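Local coordinates for pectate lyase (Bacillus, PDB 3VMV), which probably cleaves pectate, the polygalacturonate of plant cell walls, as a secreted polysaccharide lyase of family 1, at residues P209-A214 with V235-F240. Sequence-based numbering, arbitrary orientation.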
loop_
_atom_site.group_PDB
_atom_site.type_symbol
_atom_site.label_atom_id
_atom_site.label_comp_id
_atom_site.label_asym_id
_atom_site.label_seq_id
_atom_site.Cartn_x
_atom_site.Cartn_y
_atom_site.Cartn_z
ATOM N N PRO A 209 7.123 4.939 2.403
ATOM C CA PRO A 209 6.156 5.757 1.657
ATOM C C PRO A 209 6.504 7.257 1.777
ATOM O O PRO A 209 7.335 7.664 2.619
ATOM C CB PRO A 209 4.835 5.499 2.403
ATOM C CG PRO A 209 5.233 4.773 3.737
ATOM C CD PRO A 209 6.728 4.809 3.808
ATOM N N LEU A 210 5.820 8.074 0.975
ATOM C CA LEU A 210 5.689 9.508 1.215
ATOM C C LEU A 210 4.540 9.646 2.215
ATOM O O LEU A 210 3.414 9.248 1.907
ATOM C CB LEU A 210 5.371 10.254 -0.092
ATOM C CG LEU A 210 5.387 11.779 -0.059
ATOM C CD1 LEU A 210 5.233 12.289 -1.496
ATOM C CD2 LEU A 210 4.280 12.390 0.850
ATOM N N ILE A 211 4.848 10.108 3.437
ATOM C CA ILE A 211 3.817 10.170 4.472
ATOM C C ILE A 211 3.576 11.607 4.854
ATOM O O ILE A 211 4.477 12.270 5.355
ATOM C CB ILE A 211 4.215 9.368 5.759
ATOM C CG1 ILE A 211 4.634 7.942 5.417
ATOM C CG2 ILE A 211 3.035 9.337 6.767
ATOM C CD1 ILE A 211 5.320 7.250 6.590
ATOM N N ARG A 212 2.336 12.076 4.676
ATOM C CA ARG A 212 1.898 13.364 5.207
ATOM C C ARG A 212 0.952 13.149 6.378
ATOM O O ARG A 212 -0.025 12.421 6.228
ATOM C CB ARG A 212 1.174 14.224 4.161
ATOM C CG ARG A 212 2.064 14.731 3.039
ATOM C CD ARG A 212 1.152 15.413 2.014
ATOM N NE ARG A 212 1.866 16.177 0.980
ATOM C CZ ARG A 212 2.108 15.701 -0.245
ATOM N NH1 ARG A 212 1.746 14.462 -0.590
ATOM N NH2 ARG A 212 2.734 16.479 -1.121
ATOM N N TYR A 213 1.241 13.794 7.520
ATOM C CA TYR A 213 0.329 13.862 8.706
ATOM C C TYR A 213 0.088 12.581 9.483
ATOM O O TYR A 213 -0.065 12.623 10.725
ATOM C CB TYR A 213 -1.096 14.423 8.366
ATOM C CG TYR A 213 -1.086 15.748 7.643
ATOM C CD1 TYR A 213 -0.803 16.937 8.330
ATOM C CD2 TYR A 213 -1.309 15.800 6.278
ATOM C CE1 TYR A 213 -0.754 18.172 7.657
ATOM C CE2 TYR A 213 -1.266 17.019 5.608
ATOM C CZ TYR A 213 -0.990 18.188 6.309
ATOM O OH TYR A 213 -0.929 19.387 5.652
ATOM N N ALA A 214 0.017 11.459 8.763
ATOM C CA ALA A 214 -0.470 10.197 9.363
ATOM C C ALA A 214 0.465 9.567 10.400
ATOM O O ALA A 214 1.676 9.763 10.341
ATOM C CB ALA A 214 -0.710 9.198 8.278
ATOM N N VAL A 235 5.074 17.017 7.483
ATOM C CA VAL A 235 3.957 17.746 8.139
ATOM C C VAL A 235 3.328 16.981 9.286
ATOM O O VAL A 235 2.123 16.702 9.326
ATOM C CB VAL A 235 2.843 18.285 7.170
ATOM C CG1 VAL A 235 3.362 19.505 6.419
ATOM C CG2 VAL A 235 2.336 17.245 6.207
ATOM N N GLY A 236 4.186 16.640 10.243
ATOM C CA GLY A 236 3.686 16.096 11.498
ATOM C C GLY A 236 3.334 14.617 11.475
ATOM O O GLY A 236 2.807 14.111 12.471
ATOM N N ALA A 237 3.621 13.929 10.375
ATOM C CA ALA A 237 3.524 12.463 10.384
ATOM C C ALA A 237 4.358 11.892 11.522
ATOM O O ALA A 237 5.329 12.486 11.928
ATOM C CB ALA A 237 4.034 11.881 9.078
ATOM N N ARG A 238 3.940 10.745 12.060
ATOM C CA ARG A 238 4.772 10.017 13.037
ATOM C C ARG A 238 4.919 8.599 12.561
ATOM O O ARG A 238 3.893 7.902 12.402
ATOM C CB ARG A 238 4.098 9.997 14.410
ATOM C CG ARG A 238 3.985 11.419 14.976
ATOM C CD ARG A 238 3.468 11.420 16.404
ATOM N NE ARG A 238 2.166 10.764 16.491
ATOM C CZ ARG A 238 1.502 10.680 17.640
ATOM N NH1 ARG A 238 0.347 10.076 17.707
ATOM N NH2 ARG A 238 2.051 11.171 18.747
ATOM N N VAL A 239 6.160 8.174 12.291
ATOM C CA VAL A 239 6.354 6.807 11.786
ATOM C C VAL A 239 7.264 6.016 12.711
ATOM O O VAL A 239 8.384 6.466 13.008
ATOM C CB VAL A 239 6.856 6.784 10.305
ATOM C CG1 VAL A 239 8.142 7.488 10.129
ATOM C CG2 VAL A 239 6.989 5.338 9.805
ATOM N N PHE A 240 6.745 4.909 13.253
ATOM C CA PHE A 240 7.574 3.996 14.051
ATOM C C PHE A 240 8.229 3.003 13.103
ATOM O O PHE A 240 7.515 2.198 12.474
ATOM C CB PHE A 240 6.707 3.321 15.133
ATOM C CG PHE A 240 7.472 2.355 16.034
ATOM C CD1 PHE A 240 8.783 2.626 16.392
ATOM C CD2 PHE A 240 6.832 1.247 16.580
ATOM C CE1 PHE A 240 9.467 1.779 17.259
ATOM C CE2 PHE A 240 7.520 0.383 17.430
ATOM C CZ PHE A 240 8.827 0.646 17.774
#
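Val235 lies over the phenol ring of Tyr213, its CG2 almost above the ring centre, 3.5 Å from the centroid and 12° off the normal: a CH-pi contact in which one methyl of the beta-branched valine meets a flat, electron-rich face. CG2 sits between the backbone N and the carbonyl carbon, and from there it also touches CB of Arg212 at 3.8 Å. The carbonyl O of Val235 approaches Tyr213 as well, 3.1 Å from CD1. An alanine in place of Tyr213 would probably leave the Val235 methyl without its aromatic floor and open a gap beside the turn. Gly236 follows with a phi of 81°, a positive value that glycine tolerates readily. Such turns link the faces of the right-handed parallel beta-helix of this lyase family, and here the corners of two successive coils lie one upon the other, CA of Tyr213 3.9 Å from CA of Ala237. Alanine suits this place because its methyl packs against both CG2 of Ile211, at 3.6 Å, and Ala214 O, where a larger side chain would probably be hard to fit. At Arg238 the next face begins: its N donates to Ala214 O over 3.0 Å, the donor tilted 31° from the carbonyl plane, while its NE forms a salt bridge with Asp215, the residue that follows Ala214 in the chain. Val239 points back into the apolar interior, where a beta-branched residue suits a strand; its CB meets CD1 of Ile211 at 4.0 Å, the two side chains crossing at about a right angle, with Val216 touching both.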